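PDB 2QTE: novel immune-type receptor 11, which probably acts as a cell-surface immune receptor of bony fish, from a family with a member that mediates allogeneic recognition, and has an immunoglobulin V-type extracellular domain. Local coordinates for residues A[9-12]-A[13-17]; A[68-72]-A[73-77]. The protein carries 1 engineered substitution. All blocks are in the same frame, centred on the assembly; numbering follows the deposited sequence.

Contact 1. Residues A[9-12]-A[13-17]; sequences KTVK and RGENV
With CG of Glu15 swung opposite its own backbone N (chi1 175°) and the chain extended beyond it, the carboxylate is carried back over the turn to Val11 and Lys12. There OE1 accepts the backbone N-H of Lys12, N to OE1 2.8 Å, on its anti side and 31° out of the carboxylate plane. The same oxygen lies 3.5 Å from Val11 CB, while the Glu15 carboxyl carbon CD comes 3.9 Å from Val11 CG1, the two side chains crossing at a slant. In return Glu15 N donates to Lys12 O at 3.0 Å, closing a type II beta turn over Lys12 to Glu15 in which Gly14 takes the positive phi (87°). The turn leads from strand 7-10 of one sheet of the V-type sandwich to strand 17-19 of the other. A water gives OE1 a second donor and makes a weak bond to Lys12 NZ; that ammonium stays 5.6 Å from OE1, too far for a direct salt bridge. Outside the four residues of the turn, on the chain leading into and out of it, Val11 CG1 packs on Val17 CB and Lys9 CD on Val17 CG2, with Leu109 of strand 100-110 touching all three side chains. Gly14 and Glu15 also make backbone hydrogen bonds with Ala83.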
ATOM      1  N   LYS A   9      15.945  -6.667   3.364  1.00 26.10           N
ATOM      2  CA  LYS A   9      16.363  -7.849   4.118  1.00 20.01           C
ATOM      3  C   LYS A   9      16.596  -8.968   3.131  1.00 19.24           C
ATOM      4  O   LYS A   9      15.694  -9.328   2.362  1.00 17.40           O
ATOM      5  CB  LYS A   9      15.292  -8.241   5.127  1.00 27.24           C
ATOM      6  CG  LYS A   9      15.346  -7.416   6.417  1.00 37.27           C
ATOM      7  CD  LYS A   9      15.047  -8.246   7.664  1.00 38.81           C
ATOM      8  CE  LYS A   9      14.999  -7.363   8.931  1.00 39.24           C
ATOM      9  NZ  LYS A   9      16.281  -7.334   9.720  1.00 34.71           N
ATOM     10  N   THR A  10      17.828  -9.473   3.121  1.00 21.49           N
ATOM     11  CA  THR A  10      18.221 -10.556   2.228  1.00 22.38           C
ATOM     12  C   THR A  10      18.414 -11.795   3.046  1.00 25.35           C
ATOM     13  O   THR A  10      19.181 -11.796   3.988  1.00 29.89           O
ATOM     14  CB  THR A  10      19.521 -10.248   1.503  1.00 23.23           C
ATOM     15  OG1 THR A  10      19.453  -8.930   0.950  1.00 28.92           O
ATOM     16  CG2 THR A  10      19.752 -11.258   0.396  1.00 30.34           C
ATOM     17  N   VAL A  11      17.689 -12.846   2.694  1.00 28.41           N
ATOM     18  CA  VAL A  11      17.657 -14.061   3.468  1.00 28.89           C
ATOM     19  C   VAL A  11      17.853 -15.253   2.529  1.00 30.95           C
ATOM     20  O   VAL A  11      17.619 -15.139   1.325  1.00 26.73           O
ATOM     21  CB  VAL A  11      16.308 -14.224   4.244  1.00 29.12           C
ATOM     22  CG1 VAL A  11      16.046 -13.026   5.183  1.00 29.12           C
ATOM     23  CG2 VAL A  11      15.120 -14.452   3.279  1.00 19.38           C
ATOM     24  N   LYS A  12      18.298 -16.386   3.086  1.00 34.41           N
ATOM     25  CA  LYS A  12      18.267 -17.674   2.368  1.00 33.39           C
ATOM     26  C   LYS A  12      17.040 -18.537   2.762  1.00 33.68           C
ATOM     27  O   LYS A  12      16.471 -18.371   3.849  1.00 31.81           O
ATOM     28  CB  LYS A  12      19.552 -18.449   2.648  1.00 34.00           C
ATOM     29  CG  LYS A  12      20.812 -17.619   2.408  1.00 41.14           C
ATOM     30  CD  LYS A  12      22.063 -18.320   2.818  1.00 35.29           C
ATOM     31  CE  LYS A  12      23.285 -17.709   2.071  1.00 39.27           C
ATOM     32  NZ  LYS A  12      23.798 -16.530   2.819  1.00 38.48           N
ATOM     33  N   ARG A  13      16.646 -19.457   1.871  1.00 30.79           N
ATOM     34  CA  ARG A  13      15.680 -20.487   2.165  1.00 32.58           C
ATOM     35  C   ARG A  13      15.931 -21.069   3.567  1.00 27.67           C
ATOM     36  O   ARG A  13      17.056 -21.427   3.906  1.00 25.94           O
ATOM     37  CB  ARG A  13      15.772 -21.591   1.088  1.00 41.03           C
ATOM     38  CG  ARG A  13      14.803 -22.770   1.217  1.00 51.96           C
ATOM     39  CD  ARG A  13      13.376 -22.352   0.874  1.00 59.95           C
ATOM     40  NE  ARG A  13      12.428 -23.465   0.705  1.00 62.76           N
ATOM     41  CZ  ARG A  13      11.854 -24.155   1.695  1.00 63.89           C
ATOM     42  NH1 ARG A  13      12.136 -23.890   2.968  1.00 64.94           N
ATOM     43  NH2 ARG A  13      10.996 -25.130   1.411  1.00 62.03           N
ATOM     44  N   GLY A  14      14.888 -21.091   4.388  1.00 27.05           N
ATOM     45  CA  GLY A  14      14.947 -21.727   5.689  1.00 27.68           C
ATOM     46  C   GLY A  14      15.445 -20.843   6.804  1.00 27.09           C
ATOM     47  O   GLY A  14      15.512 -21.290   7.941  1.00 26.68           O
ATOM     48  N   GLU A  15      15.772 -19.595   6.474  1.00 22.63           N
ATOM     49  CA  GLU A  15      16.220 -18.603   7.469  1.00 23.11           C
ATOM     50  C   GLU A  15      15.058 -18.040   8.338  1.00 18.71           C
ATOM     51  O   GLU A  15      13.905 -18.022   7.914  1.00 18.43           O
ATOM     52  CB  GLU A  15      17.014 -17.498   6.726  1.00 27.47           C
ATOM     53  CG  GLU A  15      17.473 -16.295   7.549  1.00 32.28           C
ATOM     54  CD  GLU A  15      18.576 -15.485   6.883  1.00 33.31           C
ATOM     55  OE1 GLU A  15      19.052 -15.842   5.773  1.00 31.33           O
ATOM     56  OE2 GLU A  15      18.978 -14.487   7.509  1.00 35.26           O
ATOM     57  N   ASN A  16      15.347 -17.674   9.581  1.00 17.75           N
ATOM     58  CA  ASN A  16      14.326 -17.028  10.394  1.00 20.58           C
ATOM     59  C   ASN A  16      14.448 -15.546  10.247  1.00 21.32           C
ATOM     60  O   ASN A  16      15.554 -15.009  10.215  1.00 22.46           O
ATOM     61  CB  ASN A  16      14.382 -17.442  11.869  1.00 21.23           C
ATOM     62  CG  ASN A  16      14.377 -18.935  12.035  1.00 16.97           C
ATOM     63  OD1 ASN A  16      13.744 -19.643  11.260  1.00 18.45           O
ATOM     64  ND2 ASN A  16      15.113 -19.420  12.996  1.00 18.93           N
ATOM     65  N   VAL A  17      13.320 -14.866  10.118  1.00 20.79           N
ATOM     66  CA  VAL A  17      13.383 -13.436   9.941  1.00 25.21           C
ATOM     67  C   VAL A  17      12.308 -12.681  10.730  1.00 21.17           C
ATOM     68  O   VAL A  17      11.200 -13.183  10.944  1.00 17.88           O
ATOM     69  CB  VAL A  17      13.403 -13.035   8.430  1.00 33.48           C
ATOM     70  CG1 VAL A  17      12.329 -13.758   7.621  1.00 29.99           C
ATOM     71  CG2 VAL A  17      13.274 -11.507   8.269  1.00 36.70           C
TER
HETATM   72  O   HOH W   1      21.689 -16.717   5.532  1.00 48.19           O

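Contact 2. Residues A[68-72]-A[73-77]; sequences SMTVN and DQKFD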
ATOM      1  N   SER A  68       4.221 -15.330  12.573  1.00 15.12           N
ATOM      2  CA  SER A  68       3.754 -14.971  13.917  1.00 13.23           C
ATOM      3  C   SER A  68       4.093 -13.517  14.061  1.00 15.87           C
ATOM      4  O   SER A  68       4.601 -12.900  13.119  1.00 14.85           O
ATOM      5  CB  SER A  68       4.446 -15.769  15.020  1.00 15.06           C
ATOM      6  OG  SER A  68       5.851 -15.633  14.975  1.00 15.23           O
ATOM      7  N   MET A  69       3.767 -12.948  15.206  1.00 13.15           N
ATOM      8  CA  MET A  69       4.139 -11.576  15.494  1.00 14.71           C
ATOM      9  C   MET A  69       4.572 -11.464  16.932  1.00 16.57           C
ATOM     10  O   MET A  69       4.226 -12.292  17.770  1.00 16.05           O
ATOM     11  CB  MET A  69       2.946 -10.638  15.278  1.00 13.34           C
ATOM     12  CG  MET A  69       2.501 -10.469  13.849  1.00 15.06           C
ATOM     13  SD  MET A  69       1.523  -8.991  13.521  1.00 17.13           S
ATOM     14  CE  MET A  69       2.848  -7.824  13.675  1.00 11.60           C
ATOM     15  N   THR A  70       5.366 -10.433  17.189  1.00 19.96           N
ATOM     16  CA  THR A  70       5.662  -9.974  18.521  1.00 20.77           C
ATOM     17  C   THR A  70       4.907  -8.669  18.704  1.00 22.25           C
ATOM     18  O   THR A  70       5.207  -7.660  18.035  1.00 18.86           O
ATOM     19  CB  THR A  70       7.165  -9.814  18.628  1.00 21.30           C
ATOM     20  OG1 THR A  70       7.758 -11.110  18.419  1.00 22.74           O
ATOM     21  CG2 THR A  70       7.594  -9.270  20.023  1.00 25.63           C
ATOM     22  N   VAL A  71       3.880  -8.687  19.554  1.00 17.02           N
ATOM     23  CA  VAL A  71       3.080  -7.489  19.779  1.00 21.42           C
ATOM     24  C   VAL A  71       3.149  -7.118  21.257  1.00 27.57           C
ATOM     25  O   VAL A  71       2.801  -7.932  22.117  1.00 29.13           O
ATOM     26  CB  VAL A  71       1.621  -7.690  19.335  1.00 23.43           C
ATOM     27  CG1 VAL A  71       0.753  -6.449  19.629  1.00 24.09           C
ATOM     28  CG2 VAL A  71       1.577  -8.122  17.808  1.00 15.94           C
ATOM     29  N   ASN A  72       3.620  -5.902  21.539  1.00 26.14           N
ATOM     30  CA  ASN A  72       3.606  -5.349  22.885  1.00 32.70           C
ATOM     31  C   ASN A  72       3.416  -3.805  22.877  1.00 36.75           C
ATOM     32  O   ASN A  72       2.915  -3.257  21.906  1.00 37.18           O
ATOM     33  CB  ASN A  72       4.833  -5.799  23.695  1.00 28.55           C
ATOM     34  CG  ASN A  72       6.170  -5.403  23.074  1.00 32.41           C
ATOM     35  OD1 ASN A  72       6.381  -4.261  22.644  1.00 36.31           O
ATOM     36  ND2 ASN A  72       7.101  -6.347  23.060  1.00 32.35           N
ATOM     37  N   ASP A  73       3.781  -3.126  23.959  1.00 42.59           N
ATOM     38  CA  ASP A  73       3.671  -1.659  24.026  1.00 46.93           C
ATOM     39  C   ASP A  73       4.606  -0.954  23.045  1.00 44.61           C
ATOM     40  O   ASP A  73       4.441   0.240  22.738  1.00 36.44           O
ATOM     41  CB  ASP A  73       3.979  -1.170  25.453  1.00 53.77           C
ATOM     42  CG  ASP A  73       2.747  -1.165  26.368  1.00 62.86           C
ATOM     43  OD1 ASP A  73       2.956  -1.296  27.607  1.00 64.72           O
ATOM     44  OD2 ASP A  73       1.582  -1.037  25.875  1.00 63.67           O
ATOM     45  N   GLN A  74       5.610  -1.689  22.572  1.00 41.26           N
ATOM     46  CA  GLN A  74       6.652  -1.074  21.786  1.00 43.42           C
ATOM     47  C   GLN A  74       6.748  -1.655  20.387  1.00 40.09           C
ATOM     48  O   GLN A  74       7.281  -0.994  19.493  1.00 43.39           O
ATOM     49  CB  GLN A  74       7.999  -1.136  22.514  1.00 45.36           C
ATOM     50  CG  GLN A  74       8.030  -0.313  23.854  1.00 56.09           C
ATOM     51  CD  GLN A  74       7.646  -1.148  25.088  1.00 59.09           C
ATOM     52  OE1 GLN A  74       6.464  -1.295  25.433  1.00 56.97           O
ATOM     53  NE2 GLN A  74       8.658  -1.702  25.752  1.00 58.25           N
ATOM     54  N   LYS A  75       6.206  -2.857  20.184  1.00 31.87           N
ATOM     55  CA  LYS A  75       6.509  -3.630  18.977  1.00 27.78           C
ATOM     56  C   LYS A  75       5.286  -4.122  18.256  1.00 22.90           C
ATOM     57  O   LYS A  75       4.302  -4.516  18.873  1.00 20.97           O
ATOM     58  CB  LYS A  75       7.356  -4.857  19.338  1.00 34.04           C
ATOM     59  CG  LYS A  75       8.737  -4.544  19.856  1.00 36.29           C
ATOM     60  CD  LYS A  75       9.501  -5.809  20.177  1.00 43.05           C
ATOM     61  CE  LYS A  75      10.841  -5.473  20.774  1.00 43.07           C
ATOM     62  NZ  LYS A  75      11.833  -6.566  20.559  1.00 43.96           N
ATOM     63  N   PHE A  76       5.350  -4.136  16.936  1.00 19.29           N
ATOM     64  CA  PHE A  76       4.332  -4.803  16.182  1.00 17.21           C
ATOM     65  C   PHE A  76       5.098  -5.521  15.080  1.00 16.20           C
ATOM     66  O   PHE A  76       4.958  -5.203  13.884  1.00 16.52           O
ATOM     67  CB  PHE A  76       3.355  -3.754  15.674  1.00 15.05           C
ATOM     68  CG  PHE A  76       2.140  -4.309  14.996  1.00 16.95           C
ATOM     69  CD1 PHE A  76       1.215  -5.078  15.700  1.00 19.31           C
ATOM     70  CD2 PHE A  76       1.888  -4.035  13.655  1.00 13.79           C
ATOM     71  CE1 PHE A  76       0.097  -5.592  15.086  1.00 16.73           C
ATOM     72  CE2 PHE A  76       0.757  -4.560  13.039  1.00 14.26           C
ATOM     73  CZ  PHE A  76      -0.140  -5.330  13.744  1.00 16.98           C
ATOM     74  N   ASP A  77       5.959  -6.447  15.486  1.00 14.29           N
ATOM     75  CA  ASP A  77       6.931  -7.029  14.526  1.00 14.90           C
ATOM     76  C   ASP A  77       6.452  -8.355  13.963  1.00 13.64           C
ATOM     77  O   ASP A  77       5.935  -9.176  14.687  1.00 14.49           O
ATOM     78  CB  ASP A  77       8.285  -7.231  15.169  1.00 17.91           C
ATOM     79  CG  ASP A  77       8.817  -5.973  15.857  1.00 25.02           C
ATOM     80  OD1 ASP A  77       8.348  -4.847  15.543  1.00 27.17           O
ATOM     81  OD2 ASP A  77       9.743  -6.118  16.671  1.00 23.46           O
TER
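Met69 sets its terminal methyl almost exactly on the axis of the Phe76 ring: CE stands 3.6 Å from the ring centroid and only 3° off the normal, a CH-pi contact over one face. The bend at the last torsion of Met69 (chi3 72°) turns CE onto the ring, and SD, 4.3 Å from the centroid, adds a Met-aromatic contact over the same face. Val71 CG2 approaches the ring obliquely, 3.7 Å from Phe76 CD1. The residues form the end of an antiparallel hairpin, strands 67-71 and 76-80, in the smaller sheet of the immunoglobulin V-type sandwich. Phe76 turns inward, meeting the Trp34 ring at nearly parallel planes, while its carbonyl accepts the indole N-H of Trp34. Thr70 and Asp77 make the hydrogen-bonded pair, with Thr70 N to Asp77 O and Asp77 N to Thr70 O both 2.9 Å; Val71 and Phe76 follow as the non-hydrogen-bonded pair. Beyond them Asn72 N reaches Lys75 O. The Asn72 amide holds the turn from the side of Thr70 and Lys75: with CG between its backbone N and carbonyl carbon (chi1 59°), OD1 takes Gln74 N at 2.7 Å in the carbonyl plane, plus a weak, bent bond from Lys75 N. On the side of Thr70 and Asp77, Lys75 CD lies 4.0 Å from Thr70 CG2, and Asp77 OD1 accepts Cys21 N.

Overall arrangement
Contact 1 precedes contact 2 along the chain, and both are local turns within the single V-type domain. Their centres lie 20 Å apart and their nearest atoms about 7 Å, without touching. Contact 1 passes between the two sheets, from strand 7-10, which edges the six-stranded sheet, to strand 17-19; contact 2 joins the neighbouring strands 67-71 and 76-80 of the three-stranded sheet. Strand 76-80 lies between 17-19 and 67-71, so that sheet links the two sites. Cys21, just beyond strand 17-19, is bonded through its backbone to Phe76 and by a disulfide to Cys93 of strand 89-97, fastening the two sheets together.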